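Local coordinates for putative gdp-fucose protein o-fucosyltransferase 1 (Caenorhabditis elegans, PDB 3ZY4) that is a putative member of the GDP-fucose protein O-fucosyltransferase family, with the GT-B type of fold expected of that clan, at residues Asp141-Phe146 with Arg154-Glu159; Val24-Gly29 with Ala174-Pro179; Asn208-Phe213 with Ala280-Val285. One frame throughout, in Å; residues are numbered along the deposited sequence.

Contact 1. Residues Asp141-Phe146 with Arg154-Glu159; sequences DIPGGF and RKKWLE
Trp157 meets the loop with its indole in two ways at once, one face under Ile142 and the pyrrole N-H pointing at Gly145. The delta methyl of Ile142 sits almost squarely over the five-membered ring, CD1 lying 3.6 Å from the ring centroid and only 10° off the normal, a CH-pi contact. The second branch reaches the same ring, CG2 coming within 3.6 Å of Trp157 CD1. Ile142 can do both because CG2 is anti to its backbone N while CG1 turns beside that N and runs on extended to CD1 (chi1 -59°). A beta-branched aliphatic side chain suits this place, since its two arms cover more of the flat indole than one could.

In the plane of the ring, NE1 of Trp157 donates to Gly145 O at 2.8 Å with an N-H...O angle of 160°, which satisfies a buried indole nitrogen. The donor stands above the plane of that carbonyl. The acceptor is presented by a type II beta turn running from Ile142 to Gly145, closed by a bond from Gly145 N to Ile142 O. Pro143 and Gly144 hold the turn's central positions; proline suits the first, and glycine readily takes the positive phi of the second. Helix 153-160 thus packs against the loop that leads into it.

Farther out, the extended chain of Lys156 crosses Pro143 at about a right angle, CD to CD 3.6 Å, burying methylene groups against the proline ring. Asp141 OD1 makes a salt bridge with Lys160, while its backbone O accepts a hydrogen bond from Gln150 of the second subunit. Phe33 of helix 20-37 meets the Trp157 ring edge-to-face, while Pro143 packs on Pro143 of the second subunit.

Contact 2. Residues Val24-Gly29 with Ala174-Pro179; sequences VDQFLG and APAPFP
Gln26 turns its CG beside the backbone N and then runs extended (chi1 -73°), which carries its side chain from the helix across to the loop 174-179. Phe178 has CG anti to its own N (chi1 -179°), and its side chain crosses that of Gln26 at about a right angle, with Gln26 CG 4.0 Å from Phe178 CB. The amide and ring planes are 66° apart, so the two flat groups do not stack. The aliphatic part of Gln26 also rests on small residues: its CB lies 3.7 Å from Ala174 CB and 4.0 Å from Ala176 CB. A long side chain with an apolar stem suits the reach from the helix to the loop.

The CA atoms of Gly29 and Ala176 are 4.8 Å apart. The methyl of Ala176 points at the helix and lies 3.7 Å from Gly29 C. Glycine suits the place, since the backbone itself forms the surface on which the Ala176 methyl rests. A water bridges the two backbones further along, donating to Asp25 O at 3.0 Å and to Pro177 O at 2.7 Å. Asp25 OD2 passes 3.5 Å from Pro179 CA, close to the cis peptide between Phe178 and Pro179, but the carboxylate has polar partners in Ser180 and Arg342. Pro175 centres an inverse gamma turn, and with Pro177 and Pro179 it stiffens an irregular run of chain.

Helix 20-37 therefore receives, along one flank, the loop that follows strand 168-171. Phe27 points away from that loop and packs on strand 40-48 of the mixed sheet, while Arg342 of helix 335-346 reaches both Asp25 and Leu28.

Contact 3. Residues Asn208-Phe213 with Ala280-Val285; sequences NLAKPF and AKSVFV
Ser282 OG gives its proton to Ala210 O at 2.7 Å, and Lys281 N donates to Pro212 O at 2.8 Å, so that two carbonyls of the loop 208-213 are gripped by neighbouring residues. The backbone bond is straight, 166° at the hydrogen, and Ala280 CA adds a CH...O contact to the same Pro212 O. The serine hydroxyl is brought to its acceptor by a chi1 of 59°, which sets OG between the backbone N and the carbonyl carbon; it approaches Ala210 O tilted 25° from the carbonyl plane. A small side chain with a hydroxyl fits here, being short enough to lie under the loop and able to bond to it. Ser282 N, by contrast, is buried with no partner in the model.

The arrangement lies at the start of two adjacent inner strands, 213-218 and 282-287, of a parallel five-stranded sheet with helices packed against it, in keeping with the Rossmann-like domains of GT-B proteins. Helix 195-208 ends here and its chain enters strand 213-218; a cis peptide before Pro212 helps the loop to bend.

Beyond the bonds the packing is mostly apolar. Leu209 spreads its two methyls over the strand: CD1 lies 3.8 Å from Phe284 CB, while CD2 lies against the backbone carbonyl of Val283, 3.5 Å from its O. The same CD1 stands 3.7 Å above the plane of the Phe213 ring, offset toward its rim. Phe213 and Phe284 lie side by side and point the same way, Phe213 CD2 reaching to 4.0 Å from Phe284 CB. Branched and aromatic residues fill this layer, which helix 315-324 covers through Ile321. Lys281 lays its methylenes along the loop near Lys211 and Pro212, a role its long aliphatic chain allows at the exposed surface.

How the contacts relate
After strand 10-13 the chain forms helix 20-37, and contact 2 later closes a long loop by bringing 174-179 back onto it. Contact 1 is nested within that loop, joining 141-146 to helix 153-160. The two touch through Phe146, whose CD2 lies 3.4 Å from Pro175 CA; together they join helix 20-37 and helix 153-160 to the loops that follow strands 168-171 and 136-138 of the mixed sheet. Contact 3 follows in series, closing a second loop, with 66 residues between its segments, that brings the start of strand 282-287 beside the turn entering strand 213-218 of the parallel sheet. Its centre is about 49 Å from that of contact 1, across the chain's centre.

Contact 1. Residues Asp141-Phe146 with Arg154-Glu159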
loop_
_atom_site.group_PDB
_atom_site.type_symbol
_atom_site.label_atom_id
_atom_site.label_comp_id
_atom_site.label_asym_id
_atom_site.label_seq_id
_atom_site.Cartn_x
_atom_site.Cartn_y
_atom_site.Cartn_z
ATOM N N ASP A 141 12.848 -0.741 -0.913
ATOM C CA ASP A 141 14.197 -1.357 -0.864
ATOM C C ASP A 141 15.202 -0.641 0.052
ATOM O O ASP A 141 16.311 -1.139 0.290
ATOM C CB ASP A 141 14.796 -1.600 -2.256
ATOM C CG ASP A 141 15.107 -0.318 -3.002
ATOM O OD1 ASP A 141 15.127 0.746 -2.362
ATOM O OD2 ASP A 141 15.337 -0.375 -4.233
ATOM N N ILE A 142 14.803 0.516 0.566
ATOM C CA ILE A 142 15.577 1.165 1.612
ATOM C C ILE A 142 15.226 0.459 2.924
ATOM O O ILE A 142 14.062 0.392 3.298
ATOM C CB ILE A 142 15.226 2.655 1.667
ATOM C CG1 ILE A 142 15.519 3.302 0.299
ATOM C CG2 ILE A 142 15.932 3.308 2.849
ATOM C CD1 ILE A 142 15.121 4.762 0.184
ATOM N N PRO A 143 16.223 -0.067 3.647
ATOM C CA PRO A 143 15.842 -0.901 4.792
ATOM C C PRO A 143 15.009 -0.135 5.811
ATOM O O PRO A 143 15.408 0.937 6.241
ATOM C CB PRO A 143 17.207 -1.374 5.365
ATOM C CG PRO A 143 18.245 -0.557 4.677
ATOM C CD PRO A 143 17.673 -0.061 3.394
ATOM N N GLY A 144 13.820 -0.654 6.127
ATOM C CA GLY A 144 12.891 0.011 7.031
ATOM C C GLY A 144 12.043 1.105 6.383
ATOM O O GLY A 144 11.260 1.753 7.070
ATOM N N GLY A 145 12.201 1.323 5.078
ATOM C CA GLY A 145 11.520 2.443 4.385
ATOM C C GLY A 145 11.844 3.805 5.008
ATOM O O GLY A 145 13.002 4.273 4.981
ATOM N N PHE A 146 10.830 4.436 5.609
ATOM C CA PHE A 146 11.020 5.742 6.251
ATOM C C PHE A 146 11.448 5.664 7.724
ATOM O O PHE A 146 11.521 6.690 8.397
ATOM C CB PHE A 146 9.725 6.599 6.107
ATOM C CG PHE A 146 8.468 5.863 6.488
ATOM C CD1 PHE A 146 8.280 5.386 7.792
ATOM C CD2 PHE A 146 7.458 5.650 5.543
ATOM C CE1 PHE A 146 7.103 4.675 8.153
ATOM C CE2 PHE A 146 6.298 4.970 5.884
ATOM C CZ PHE A 146 6.104 4.482 7.181
ATOM N N ARG A 154 19.466 5.939 6.172
ATOM C CA ARG A 154 19.568 7.377 5.958
ATOM C C ARG A 154 20.348 7.678 4.667
ATOM O O ARG A 154 19.912 8.457 3.822
ATOM C CB ARG A 154 20.263 8.006 7.168
ATOM C CG ARG A 154 19.723 9.348 7.605
ATOM C CD ARG A 154 20.843 10.205 8.206
ATOM N NE ARG A 154 20.677 11.618 7.860
ATOM C CZ ARG A 154 21.137 12.185 6.744
ATOM N NH1 ARG A 154 21.813 11.469 5.853
ATOM N NH2 ARG A 154 20.924 13.476 6.518
ATOM N N LYS A 155 21.503 7.037 4.521
ATOM C CA LYS A 155 22.391 7.256 3.380
ATOM C C LYS A 155 21.807 6.761 2.057
ATOM O O LYS A 155 22.059 7.344 0.996
ATOM C CB LYS A 155 23.740 6.571 3.637
ATOM C CG LYS A 155 24.952 7.486 3.530
ATOM C CD LYS A 155 24.900 8.646 4.531
ATOM C CE LYS A 155 26.259 8.873 5.196
ATOM N NZ LYS A 155 27.357 9.299 4.271
ATOM N N LYS A 156 21.036 5.681 2.121
ATOM C CA LYS A 156 20.354 5.163 0.938
ATOM C C LYS A 156 19.296 6.150 0.438
ATOM O O LYS A 156 19.137 6.325 -0.765
ATOM C CB LYS A 156 19.737 3.790 1.200
ATOM C CG LYS A 156 20.712 2.636 1.025
ATOM C CD LYS A 156 19.977 1.299 0.921
ATOM C CE LYS A 156 20.964 0.163 0.669
ATOM N NZ LYS A 156 20.370 -1.187 0.915
ATOM N N TRP A 157 18.589 6.804 1.355
ATOM C CA TRP A 157 17.693 7.885 0.959
ATOM C C TRP A 157 18.448 8.976 0.185
ATOM O O TRP A 157 18.000 9.408 -0.878
ATOM C CB TRP A 157 16.991 8.483 2.175
ATOM C CG TRP A 157 15.757 7.744 2.565
ATOM C CD1 TRP A 157 15.630 6.843 3.576
ATOM C CD2 TRP A 157 14.453 7.881 1.976
ATOM N NE1 TRP A 157 14.334 6.375 3.641
ATOM C CE2 TRP A 157 13.584 7.006 2.680
ATOM C CE3 TRP A 157 13.938 8.650 0.924
ATOM C CZ2 TRP A 157 12.224 6.870 2.359
ATOM C CZ3 TRP A 157 12.562 8.512 0.604
ATOM C CH2 TRP A 157 11.738 7.625 1.323
ATOM N N LEU A 158 19.588 9.406 0.725
ATOM C CA LEU A 158 20.416 10.440 0.077
ATOM C C LEU A 158 20.961 9.995 -1.274
ATOM O O LEU A 158 20.995 10.770 -2.232
ATOM C CB LEU A 158 21.544 10.888 1.007
ATOM C CG LEU A 158 21.264 12.136 1.868
ATOM C CD1 LEU A 158 20.396 11.827 3.097
ATOM C CD2 LEU A 158 22.580 12.804 2.280
ATOM N N GLU A 159 21.351 8.727 -1.338
ATOM C CA GLU A 159 21.928 8.104 -2.514
ATOM C C GLU A 159 20.887 7.912 -3.600
ATOM O O GLU A 159 21.123 8.224 -4.764
ATOM C CB GLU A 159 22.531 6.747 -2.107
ATOM C CG GLU A 159 22.470 5.661 -3.168
ATOM C CD GLU A 159 23.386 4.489 -2.873
ATOM O OE1 GLU A 159 23.302 3.896 -1.772
ATOM O OE2 GLU A 159 24.190 4.163 -3.759
#

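Contact 2. Residues Val24-Gly29 with Ala174-Pro179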
loop_
_atom_site.group_PDB
_atom_site.type_symbol
_atom_site.label_atom_id
_atom_site.label_comp_id
_atom_site.label_asym_id
_atom_site.label_seq_id
_atom_site.Cartn_x
_atom_site.Cartn_y
_atom_site.Cartn_z
ATOM N N VAL A 24 -1.976 13.671 13.715
ATOM C CA VAL A 24 -0.940 14.254 14.575
ATOM C C VAL A 24 0.040 13.163 14.967
ATOM O O VAL A 24 1.255 13.406 14.992
ATOM C CB VAL A 24 -1.544 14.947 15.807
ATOM C CG1 VAL A 24 -0.441 15.377 16.804
ATOM C CG2 VAL A 24 -2.355 16.183 15.360
ATOM N N ASP A 25 -0.466 11.961 15.260
ATOM C CA ASP A 25 0.435 10.859 15.650
ATOM C C ASP A 25 1.533 10.570 14.625
ATOM O O ASP A 25 2.711 10.394 14.994
ATOM C CB ASP A 25 -0.362 9.597 15.958
ATOM C CG ASP A 25 0.326 8.677 16.959
ATOM O OD1 ASP A 25 0.821 9.142 18.010
ATOM O OD2 ASP A 25 0.292 7.462 16.695
ATOM N N GLN A 26 1.172 10.515 13.350
ATOM C CA GLN A 26 2.176 10.306 12.323
ATOM C C GLN A 26 2.980 11.569 12.067
ATOM O O GLN A 26 4.153 11.486 11.772
ATOM C CB GLN A 26 1.532 9.808 11.039
ATOM C CG GLN A 26 1.057 8.361 11.118
ATOM C CD GLN A 26 0.678 7.822 9.764
ATOM O OE1 GLN A 26 1.414 7.037 9.185
ATOM N NE2 GLN A 26 -0.487 8.245 9.237
ATOM N N PHE A 27 2.354 12.743 12.216
ATOM C CA PHE A 27 3.060 13.997 11.977
ATOM C C PHE A 27 4.288 14.142 12.883
ATOM O O PHE A 27 5.305 14.661 12.442
ATOM C CB PHE A 27 2.137 15.202 12.172
ATOM C CG PHE A 27 2.825 16.519 11.990
ATOM C CD1 PHE A 27 3.395 16.861 10.755
ATOM C CD2 PHE A 27 2.884 17.432 13.035
ATOM C CE1 PHE A 27 4.035 18.092 10.604
ATOM C CE2 PHE A 27 3.522 18.658 12.873
ATOM C CZ PHE A 27 4.075 18.980 11.646
ATOM N N LEU A 28 4.172 13.701 14.145
ATOM C CA LEU A 28 5.335 13.669 15.040
ATOM C C LEU A 28 6.493 12.864 14.440
ATOM O O LEU A 28 7.662 13.288 14.498
ATOM C CB LEU A 28 4.954 13.092 16.417
ATOM C CG LEU A 28 3.985 13.897 17.274
ATOM C CD1 LEU A 28 3.882 13.295 18.685
ATOM C CD2 LEU A 28 4.376 15.382 17.344
ATOM N N GLY A 29 6.181 11.692 13.903
ATOM C CA GLY A 29 7.155 10.871 13.184
ATOM C C GLY A 29 7.730 11.528 11.919
ATOM O O GLY A 29 8.919 11.422 11.623
ATOM N N ALA A 174 1.566 9.583 5.153
ATOM C CA ALA A 174 2.590 10.115 6.038
ATOM C C ALA A 174 3.760 9.126 6.164
ATOM O O ALA A 174 3.528 7.958 6.467
ATOM C CB ALA A 174 1.992 10.456 7.416
ATOM N N PRO A 175 4.999 9.596 5.931
ATOM C CA PRO A 175 6.175 8.715 6.064
ATOM C C PRO A 175 6.613 8.595 7.559
ATOM O O PRO A 175 7.669 9.125 7.971
ATOM C CB PRO A 175 7.233 9.439 5.222
ATOM C CG PRO A 175 6.920 10.921 5.453
ATOM C CD PRO A 175 5.377 10.923 5.382
ATOM N N ALA A 176 5.816 7.856 8.341
ATOM C CA ALA A 176 5.989 7.748 9.776
ATOM C C ALA A 176 5.292 6.514 10.315
ATOM O O ALA A 176 4.265 6.120 9.791
ATOM C CB ALA A 176 5.443 8.958 10.476
ATOM N N PRO A 177 5.859 5.898 11.353
ATOM C CA PRO A 177 5.166 4.821 12.067
ATOM C C PRO A 177 3.752 5.165 12.558
ATOM O O PRO A 177 3.471 6.289 13.020
ATOM C CB PRO A 177 6.068 4.570 13.284
ATOM C CG PRO A 177 7.398 4.960 12.827
ATOM C CD PRO A 177 7.186 6.167 11.945
ATOM N N PHE A 178 2.878 4.169 12.491
ATOM C CA PHE A 178 1.600 4.258 13.175
ATOM C C PHE A 178 1.328 2.911 13.819
ATOM O O PHE A 178 1.359 1.905 13.128
ATOM C CB PHE A 178 0.439 4.613 12.254
ATOM C CG PHE A 178 -0.848 4.726 12.995
ATOM C CD1 PHE A 178 -1.124 5.878 13.736
ATOM C CD2 PHE A 178 -1.749 3.660 13.036
ATOM C CE1 PHE A 178 -2.286 5.963 14.507
ATOM C CE2 PHE A 178 -2.932 3.754 13.809
ATOM C CZ PHE A 178 -3.189 4.907 14.513
ATOM N N PRO A 179 1.058 2.896 15.137
ATOM C CA PRO A 179 1.072 4.084 16.008
ATOM C C PRO A 179 2.490 4.588 16.280
ATOM O O PRO A 179 3.468 3.867 16.025
ATOM C CB PRO A 179 0.430 3.569 17.298
ATOM C CG PRO A 179 0.819 2.117 17.324
ATOM C CD PRO A 179 0.733 1.668 15.891
HETATM O O HOH W 1 4.829 8.428 14.069
#

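Contact 3. Residues Asn208-Phe213 with Ala280-Val285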
loop_
_atom_site.group_PDB
_atom_site.type_symbol
_atom_site.label_atom_id
_atom_site.label_comp_id
_atom_site.label_asym_id
_atom_site.label_seq_id
_atom_site.Cartn_x
_atom_site.Cartn_y
_atom_site.Cartn_z
ATOM N N ASN A 208 -17.672 28.728 31.404
ATOM C CA ASN A 208 -18.383 27.489 31.786
ATOM C C ASN A 208 -17.704 26.582 32.822
ATOM O O ASN A 208 -18.348 25.671 33.355
ATOM C CB ASN A 208 -18.665 26.622 30.549
ATOM C CG ASN A 208 -19.386 27.365 29.451
ATOM O OD1 ASN A 208 -20.615 27.450 29.438
ATOM N ND2 ASN A 208 -18.622 27.885 28.503
ATOM N N LEU A 209 -16.421 26.801 33.100
ATOM C CA LEU A 209 -15.631 25.809 33.847
ATOM C C LEU A 209 -14.933 26.337 35.110
ATOM O O LEU A 209 -13.732 26.625 35.093
ATOM C CB LEU A 209 -14.615 25.113 32.915
ATOM C CG LEU A 209 -15.151 24.200 31.800
ATOM C CD1 LEU A 209 -14.045 23.785 30.816
ATOM C CD2 LEU A 209 -15.833 22.958 32.353
ATOM N N ALA A 210 -15.696 26.443 36.203
ATOM C CA ALA A 210 -15.144 26.805 37.511
ATOM C C ALA A 210 -13.945 25.928 37.877
ATOM O O ALA A 210 -14.010 24.703 37.758
ATOM C CB ALA A 210 -16.225 26.711 38.590
ATOM N N LYS A 211 -12.857 26.562 38.313
ATOM C CA LYS A 211 -11.619 25.855 38.656
ATOM C C LYS A 211 -11.537 25.368 40.109
ATOM O O LYS A 211 -12.012 26.050 41.020
ATOM C CB LYS A 211 -10.401 26.695 38.292
ATOM C CG LYS A 211 -9.996 26.516 36.837
ATOM C CD LYS A 211 -8.749 27.306 36.461
ATOM C CE LYS A 211 -8.323 26.930 35.055
ATOM N NZ LYS A 211 -7.011 27.517 34.644
ATOM N N PRO A 212 -10.924 24.187 40.332
ATOM C CA PRO A 212 -10.307 23.286 39.343
ATOM C C PRO A 212 -11.291 22.417 38.553
ATOM O O PRO A 212 -12.305 21.969 39.086
ATOM C CB PRO A 212 -9.402 22.396 40.199
ATOM C CG PRO A 212 -10.030 22.381 41.543
ATOM C CD PRO A 212 -10.737 23.700 41.712
ATOM N N PHE A 213 -10.980 22.171 37.280
ATOM C CA PHE A 213 -11.841 21.314 36.482
ATOM C C PHE A 213 -11.166 20.027 36.035
ATOM O O PHE A 213 -9.939 19.987 35.855
ATOM C CB PHE A 213 -12.564 22.078 35.342
ATOM C CG PHE A 213 -11.731 22.353 34.098
ATOM C CD1 PHE A 213 -10.946 23.503 33.997
ATOM C CD2 PHE A 213 -11.813 21.498 32.990
ATOM C CE1 PHE A 213 -10.214 23.779 32.828
ATOM C CE2 PHE A 213 -11.091 21.762 31.820
ATOM C CZ PHE A 213 -10.293 22.904 31.736
ATOM N N ALA A 280 -12.954 19.155 42.518
ATOM C CA ALA A 280 -13.300 19.803 41.248
ATOM C C ALA A 280 -14.614 20.571 41.331
ATOM O O ALA A 280 -15.533 20.169 42.061
ATOM C CB ALA A 280 -13.350 18.761 40.119
ATOM N N LYS A 281 -14.690 21.674 40.589
ATOM C CA LYS A 281 -15.845 22.571 40.612
ATOM C C LYS A 281 -16.619 22.556 39.294
ATOM O O LYS A 281 -17.658 23.217 39.163
ATOM C CB LYS A 281 -15.423 24.000 40.994
ATOM C CG LYS A 281 -14.848 24.096 42.403
ATOM C CD LYS A 281 -14.768 25.518 42.932
ATOM C CE LYS A 281 -14.684 25.507 44.467
ATOM N NZ LYS A 281 -14.526 26.870 45.046
ATOM N N SER A 282 -16.104 21.803 38.324
ATOM C CA SER A 282 -16.783 21.590 37.044
ATOM C C SER A 282 -16.149 20.418 36.314
ATOM O O SER A 282 -15.023 20.022 36.631
ATOM C CB SER A 282 -16.741 22.850 36.174
ATOM O OG SER A 282 -15.406 23.235 35.910
ATOM N N VAL A 283 -16.885 19.865 35.352
ATOM C CA VAL A 283 -16.364 18.819 34.482
ATOM C C VAL A 283 -16.519 19.243 33.028
ATOM O O VAL A 283 -17.515 19.875 32.651
ATOM C CB VAL A 283 -17.048 17.453 34.738
ATOM C CG1 VAL A 283 -16.586 16.409 33.739
ATOM C CG2 VAL A 283 -16.754 16.977 36.158
ATOM N N PHE A 284 -15.500 18.930 32.234
ATOM C CA PHE A 284 -15.550 19.157 30.786
ATOM C C PHE A 284 -15.529 17.830 30.062
ATOM O O PHE A 284 -14.721 16.958 30.384
ATOM C CB PHE A 284 -14.380 20.001 30.307
ATOM C CG PHE A 284 -14.354 20.186 28.809
ATOM C CD1 PHE A 284 -15.272 21.036 28.192
ATOM C CD2 PHE A 284 -13.451 19.476 28.018
ATOM C CE1 PHE A 284 -15.262 21.219 26.803
ATOM C CE2 PHE A 284 -13.435 19.644 26.627
ATOM C CZ PHE A 284 -14.346 20.512 26.020
ATOM N N VAL A 285 -16.420 17.676 29.086
ATOM C CA VAL A 285 -16.502 16.435 28.325
ATOM C C VAL A 285 -16.275 16.728 26.841
ATOM O O VAL A 285 -16.852 17.668 26.296
ATOM C CB VAL A 285 -17.862 15.749 28.512
ATOM C CG1 VAL A 285 -17.961 14.488 27.679
ATOM C CG2 VAL A 285 -18.109 15.418 29.997
#